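PDB 2HZG: mandelate racemase/muconate lactonizing enzyme/Enolase superfamily from Rhodobacter sphaeroides, which belongs to the enolase superfamily, whose members pair an N-terminal capping domain with a C-terminal TIM-barrel-like domain, and carries a bound sodium ion. Local coordinates for residues L126-L140 / P318-A332. Numbering follows the deposited sequence. Where two conformers were deposited one is given.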
loop_
_atom_site.group_PDB
_atom_site.type_symbol
_atom_site.label_atom_id
_atom_site.label_comp_id
_atom_site.label_asym_id
_atom_site.label_seq_id
_atom_site.Cartn_x
_atom_site.Cartn_y
_atom_site.Cartn_z
ATOM N N LEU A 126 -25.816 4.339 -5.483
ATOM C CA LEU A 126 -24.647 4.422 -6.363
ATOM C C LEU A 126 -24.985 4.899 -7.758
ATOM O O LEU A 126 -24.092 5.249 -8.529
ATOM C CB LEU A 126 -23.956 3.061 -6.491
ATOM C CG LEU A 126 -22.926 2.615 -5.466
ATOM C CD1 LEU A 126 -22.367 1.269 -5.975
ATOM C CD2 LEU A 126 -21.791 3.655 -5.253
ATOM N N GLY A 127 -26.265 4.882 -8.106
ATOM C CA GLY A 127 -26.678 5.458 -9.370
ATOM C C GLY A 127 -27.165 4.444 -10.365
ATOM O O GLY A 127 -27.475 4.800 -11.496
ATOM N N TYR A 128 -27.267 3.181 -9.957
ATOM C CA TYR A 128 -27.807 2.181 -10.874
ATOM C C TYR A 128 -29.337 2.173 -10.819
ATOM O O TYR A 128 -29.921 2.435 -9.771
ATOM C CB TYR A 128 -27.233 0.793 -10.586
ATOM C CG TYR A 128 -25.781 0.603 -11.017
ATOM C CD1 TYR A 128 -25.375 0.863 -12.339
ATOM C CD2 TYR A 128 -24.823 0.128 -10.112
ATOM C CE1 TYR A 128 -24.056 0.672 -12.745
ATOM C CE2 TYR A 128 -23.483 -0.067 -10.514
ATOM C CZ TYR A 128 -23.113 0.199 -11.830
ATOM O OH TYR A 128 -21.807 0.015 -12.222
ATOM N N SER A 129 -29.972 1.882 -11.950
ATOM C CA SER A 129 -31.436 1.862 -12.019
ATOM C C SER A 129 -32.005 0.479 -11.716
ATOM O O SER A 129 -33.196 0.340 -11.414
ATOM C CB SER A 129 -31.936 2.358 -13.389
ATOM O OG SER A 129 -31.676 1.416 -14.418
ATOM N N ALA A 130 -31.144 -0.536 -11.790
ATOM C CA ALA A 130 -31.555 -1.921 -11.595
ATOM C C ALA A 130 -30.391 -2.739 -11.026
ATOM O O ALA A 130 -29.228 -2.347 -11.174
ATOM C CB ALA A 130 -32.038 -2.519 -12.926
ATOM N N SER A 131 -30.727 -3.846 -10.357
ATOM C CA SER A 131 -29.758 -4.853 -9.936
ATOM C C SER A 131 -30.000 -6.144 -10.726
ATOM O O SER A 131 -30.987 -6.858 -10.517
ATOM C CB SER A 131 -29.855 -5.112 -8.445
ATOM O OG SER A 131 -28.991 -6.155 -8.044
ATOM N N HIS A 132 -29.081 -6.425 -11.639
ATOM C CA HIS A 132 -29.221 -7.537 -12.576
ATOM C C HIS A 132 -28.640 -8.836 -12.037
ATOM O O HIS A 132 -27.682 -8.829 -11.244
ATOM C CB HIS A 132 -28.545 -7.163 -13.903
ATOM C CG HIS A 132 -29.169 -5.981 -14.581
ATOM N ND1 HIS A 132 -30.420 -6.031 -15.160
ATOM C CD2 HIS A 132 -28.710 -4.724 -14.787
ATOM C CE1 HIS A 132 -30.712 -4.849 -15.679
ATOM N NE2 HIS A 132 -29.688 -4.041 -15.474
ATOM N N GLY A 133 -29.219 -9.948 -12.489
ATOM C CA GLY A 133 -28.772 -11.272 -12.102
ATOM C C GLY A 133 -27.364 -11.586 -12.565
ATOM O O GLY A 133 -26.974 -11.286 -13.701
ATOM N N LYS A 134 -26.587 -12.144 -11.651
ATOM C CA LYS A 134 -25.231 -12.580 -11.953
ATOM C C LYS A 134 -25.152 -14.083 -11.800
ATOM O O LYS A 134 -25.761 -14.663 -10.907
ATOM C CB LYS A 134 -24.214 -11.926 -11.009
ATOM C CG LYS A 134 -24.383 -10.418 -10.840
ATOM C CD LYS A 134 -23.962 -9.675 -12.099
ATOM C CE LYS A 134 -24.085 -8.180 -11.905
ATOM N NZ LYS A 134 -24.044 -7.526 -13.220
ATOM N N ARG A 135 -24.369 -14.704 -12.673
ATOM C CA ARG A 135 -24.182 -16.139 -12.659
ATOM C C ARG A 135 -22.948 -16.460 -11.794
ATOM O O ARG A 135 -21.817 -16.149 -12.190
ATOM C CB ARG A 135 -24.039 -16.635 -14.109
ATOM C CG ARG A 135 -23.720 -18.120 -14.244
ATOM C CD ARG A 135 -24.940 -18.996 -13.949
ATOM N NE ARG A 135 -26.075 -18.661 -14.814
ATOM C CZ ARG A 135 -27.304 -19.160 -14.671
ATOM N NH1 ARG A 135 -27.569 -20.028 -13.700
ATOM N NH2 ARG A 135 -28.262 -18.788 -15.503
ATOM N N PRO A 136 -23.169 -17.073 -10.610
ATOM C CA PRO A 136 -22.092 -17.273 -9.632
ATOM C C PRO A 136 -21.165 -18.423 -10.038
ATOM O O PRO A 136 -21.637 -19.504 -10.430
ATOM C CB PRO A 136 -22.842 -17.615 -8.332
ATOM C CG PRO A 136 -24.134 -18.285 -8.818
ATOM C CD PRO A 136 -24.465 -17.606 -10.137
ATOM N N TYR A 137 -19.857 -18.185 -9.980
ATOM C CA TYR A 137 -18.924 -19.286 -10.124
ATOM C C TYR A 137 -18.485 -19.692 -8.734
ATOM O O TYR A 137 -18.334 -18.842 -7.858
ATOM C CB TYR A 137 -17.771 -18.930 -11.066
ATOM C CG TYR A 137 -16.737 -17.910 -10.577
ATOM C CD1 TYR A 137 -15.743 -18.268 -9.646
ATOM C CD2 TYR A 137 -16.711 -16.624 -11.102
ATOM C CE1 TYR A 137 -14.763 -17.322 -9.224
ATOM C CE2 TYR A 137 -15.719 -15.682 -10.712
ATOM C CZ TYR A 137 -14.767 -16.051 -9.763
ATOM O OH TYR A 137 -13.816 -15.151 -9.358
ATOM N N ALA A 138 -18.344 -20.995 -8.514
ATOM C CA ALA A 138 -17.947 -21.513 -7.225
ATOM C C ALA A 138 -16.472 -21.233 -7.028
ATOM O O ALA A 138 -15.642 -21.682 -7.822
ATOM C CB ALA A 138 -18.242 -23.043 -7.129
ATOM N N SER A 139 -16.137 -20.492 -5.972
ATOM C CA SER A 139 -14.763 -20.101 -5.770
ATOM C C SER A 139 -14.140 -20.922 -4.663
ATOM O O SER A 139 -14.569 -20.856 -3.517
ATOM C CB SER A 139 -14.638 -18.589 -5.495
ATOM O OG SER A 139 -13.291 -18.203 -5.673
ATOM N N LEU A 140 -13.113 -21.685 -5.027
ATOM C CA LEU A 140 -12.596 -22.749 -4.182
ATOM C C LEU A 140 -11.078 -22.735 -4.124
ATOM O O LEU A 140 -10.434 -22.133 -4.959
ATOM C CB LEU A 140 -13.067 -24.124 -4.730
ATOM C CG LEU A 140 -14.572 -24.387 -4.676
ATOM C CD1 LEU A 140 -14.922 -25.641 -5.477
ATOM C CD2 LEU A 140 -15.016 -24.520 -3.223
ATOM N N PRO A 318 -21.077 -2.498 -7.002
ATOM C CA PRO A 318 -20.501 -1.649 -8.060
ATOM C C PRO A 318 -20.770 -2.069 -9.506
ATOM O O PRO A 318 -20.489 -1.290 -10.428
ATOM C CB PRO A 318 -18.996 -1.731 -7.781
ATOM C CG PRO A 318 -18.909 -2.173 -6.330
ATOM C CD PRO A 318 -20.009 -3.138 -6.210
ATOM N N PHE A 319 -21.269 -3.283 -9.723
ATOM C CA PHE A 319 -21.622 -3.690 -11.080
ATOM C C PHE A 319 -23.038 -4.243 -11.182
ATOM O O PHE A 319 -23.379 -4.898 -12.164
ATOM C CB PHE A 319 -20.540 -4.602 -11.741
ATOM C CG PHE A 319 -20.461 -6.052 -11.221
ATOM C CD1 PHE A 319 -20.591 -7.125 -12.120
ATOM C CD2 PHE A 319 -20.153 -6.343 -9.883
ATOM C CE1 PHE A 319 -20.458 -8.444 -11.701
ATOM C CE2 PHE A 319 -20.038 -7.653 -9.440
ATOM C CZ PHE A 319 -20.185 -8.727 -10.357
ATOM N N ALA A 320 -23.867 -3.933 -10.176
ATOM C CA ALA A 320 -25.259 -4.389 -10.125
ATOM C C ALA A 320 -26.014 -3.996 -11.397
ATOM O O ALA A 320 -26.761 -4.787 -11.959
ATOM C CB ALA A 320 -25.966 -3.812 -8.896
ATOM N N GLY A 321 -25.813 -2.762 -11.848
ATOM C CA GLY A 321 -26.559 -2.243 -12.989
ATOM C C GLY A 321 -25.924 -2.510 -14.331
ATOM O O GLY A 321 -26.451 -2.073 -15.349
ATOM N N LEU A 322 -24.802 -3.232 -14.343
ATOM C CA LEU A 322 -24.149 -3.607 -15.598
ATOM C C LEU A 322 -24.585 -5.003 -16.042
ATOM O O LEU A 322 -23.992 -6.024 -15.662
ATOM C CB LEU A 322 -22.626 -3.514 -15.472
ATOM C CG LEU A 322 -22.057 -2.178 -14.996
ATOM C CD1 LEU A 322 -20.530 -2.279 -15.005
ATOM C CD2 LEU A 322 -22.538 -1.004 -15.863
ATOM N N GLU A 323 -25.654 -5.038 -16.837
ATOM C CA GLU A 323 -26.315 -6.278 -17.151
ATOM C C GLU A 323 -25.418 -7.315 -17.822
ATOM O O GLU A 323 -25.527 -8.498 -17.505
ATOM C CB GLU A 323 -27.550 -6.019 -18.002
ATOM C CG GLU A 323 -28.389 -7.282 -18.198
ATOM C CD GLU A 323 -29.724 -7.015 -18.869
ATOM O OE1 GLU A 323 -30.005 -5.847 -19.241
ATOM O OE2 GLU A 323 -30.493 -7.985 -19.010
ATOM N N ALA A 324 -24.532 -6.876 -18.717
ATOM C CA ALA A 324 -23.708 -7.793 -19.496
ATOM C C ALA A 324 -22.535 -8.362 -18.695
ATOM O O ALA A 324 -22.021 -9.423 -19.033
ATOM C CB ALA A 324 -23.212 -7.129 -20.804
ATOM N N ASP A 325 -22.111 -7.663 -17.642
ATOM C CA ASP A 325 -21.081 -8.206 -16.748
ATOM C C ASP A 325 -21.726 -9.206 -15.806
ATOM O O ASP A 325 -22.008 -8.917 -14.649
ATOM C CB ASP A 325 -20.315 -7.083 -16.042
ATOM C CG ASP A 325 -19.338 -6.378 -16.990
ATOM O OD1 ASP A 325 -19.439 -6.556 -18.217
ATOM O OD2 ASP A 325 -18.461 -5.655 -16.529
ATOM N N ARG A 326 -21.980 -10.390 -16.344
ATOM C CA ARG A 326 -22.910 -11.336 -15.724
ATOM C C ARG A 326 -22.292 -12.325 -14.771
ATOM O O ARG A 326 -22.993 -12.950 -14.012
ATOM C CB ARG A 326 -23.690 -12.101 -16.798
ATOM C CG ARG A 326 -24.557 -11.185 -17.612
ATOM C CD ARG A 326 -25.776 -11.875 -18.248
ATOM N NE ARG A 326 -26.659 -10.887 -18.875
ATOM C CZ ARG A 326 -26.481 -10.383 -20.101
ATOM N NH1 ARG A 326 -25.446 -10.778 -20.846
ATOM N NH2 ARG A 326 -27.334 -9.476 -20.586
ATOM N N ILE A 327 -20.997 -12.525 -14.810
ATOM C CA ILE A 327 -20.471 -13.493 -13.860
ATOM C C ILE A 327 -20.029 -12.810 -12.547
ATOM O O ILE A 327 -19.650 -11.629 -12.551
ATOM C CB ILE A 327 -19.385 -14.376 -14.469
ATOM C CG1 ILE A 327 -18.027 -13.753 -14.305
ATOM C CG2 ILE A 327 -19.686 -14.687 -15.968
ATOM C CD1 ILE A 327 -17.034 -14.775 -13.951
ATOM N N CYS A 328 -20.145 -13.539 -11.437
ATOM C CA CYS A 328 -19.648 -13.061 -10.161
ATOM C C CYS A 328 -18.951 -14.178 -9.438
ATOM O O CYS A 328 -19.279 -15.356 -9.630
ATOM C CB CYS A 328 -20.770 -12.477 -9.284
ATOM S SG CYS A 328 -22.005 -13.684 -8.729
ATOM N N GLU A 329 -17.990 -13.797 -8.606
ATOM C CA GLU A 329 -17.354 -14.723 -7.690
ATOM C C GLU A 329 -18.265 -15.049 -6.513
ATOM O O GLU A 329 -18.847 -14.156 -5.884
ATOM C CB GLU A 329 -16.012 -14.177 -7.187
ATOM C CG GLU A 329 -15.223 -15.188 -6.381
ATOM C CD GLU A 329 -13.780 -14.776 -6.106
ATOM O OE1 GLU A 329 -13.469 -13.567 -6.206
ATOM O OE2 GLU A 329 -12.947 -15.667 -5.756
ATOM N N TYR A 330 -18.351 -16.336 -6.205
ATOM C CA TYR A 330 -19.151 -16.809 -5.096
ATOM C C TYR A 330 -18.314 -17.725 -4.197
ATOM O O TYR A 330 -17.906 -18.789 -4.632
ATOM C CB TYR A 330 -20.400 -17.552 -5.613
ATOM C CG TYR A 330 -21.363 -17.896 -4.504
ATOM C CD1 TYR A 330 -22.361 -16.990 -4.104
ATOM C CD2 TYR A 330 -21.238 -19.090 -3.803
ATOM C CE1 TYR A 330 -23.232 -17.303 -3.041
ATOM C CE2 TYR A 330 -22.097 -19.412 -2.748
ATOM C CZ TYR A 330 -23.094 -18.515 -2.385
ATOM O OH TYR A 330 -23.924 -18.840 -1.340
ATOM N N PRO A 331 -18.107 -17.350 -2.920
ATOM C CA PRO A 331 -17.308 -18.239 -2.068
ATOM C C PRO A 331 -18.084 -19.525 -1.747
ATOM O O PRO A 331 -19.074 -19.494 -1.015
ATOM C CB PRO A 331 -17.087 -17.424 -0.781
ATOM C CG PRO A 331 -18.053 -16.357 -0.802
ATOM C CD PRO A 331 -18.605 -16.168 -2.191
ATOM N N ALA A 332 -17.620 -20.644 -2.295
ATOM C CA ALA A 332 -18.364 -21.897 -2.218
ATOM C C ALA A 332 -17.985 -22.773 -1.011
ATOM O O ALA A 332 -18.739 -23.667 -0.637
ATOM C CB ALA A 332 -18.228 -22.671 -3.535
HETATM O O HOH W 1 -29.360 -1.320 -15.924
HETATM O O HOH W 2 -25.902 -8.874 -14.910
HETATM O O HOH W 3 -28.214 -11.790 -16.149
#
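Lys134 drives its ammonium group into the turns of 319-325, where NZ donates to Asp325 O at 2.8 Å and to Phe319 O at 2.9 Å, with a water as a further acceptor. A bend at chi2 (-72°) turns the chain over the Phe319 ring, and CE rests on the ring face in a CH-pi contact. Phe319 O also accepts from Leu322 N, which comes from the face of the carbonyl plane opposite to Lys134 NZ. Further out, the Tyr128 ring lies flat over the Ala320-Gly321 backbone, Gly321 CA 3.7 Å from its centroid, while its OH donates to Pro318 O at 2.6 Å from above the carbonyl plane. The His132 imidazole stacks on the Glu323 side chain, with CB over the ring centre and the carboxylate plane only 6° from that of the ring. Beyond these loops, strands 135-140 and 327-331 run parallel as the first and last strands of the (beta/alpha)7-beta barrel, the modified TIM barrel of this superfamily, and their backbone bonds, such as Tyr137 N to Cys328 O, close it. Tyr137 CG sits between its backbone N and carbonyl carbon (chi1 70°), which lays the ring against the neighbouring strand, one face on Glu329 CA and its edge against Ile327 CD1. Ser139 OG donates to the anti lone pair of Glu329 OE2 at 2.6 Å. Lys165 salt-bridges that same oxygen and hydrogen-bonds Tyr137 OH, linking Tyr137 to Glu329, whose side chain lies about 5 Å from a bound sodium ion.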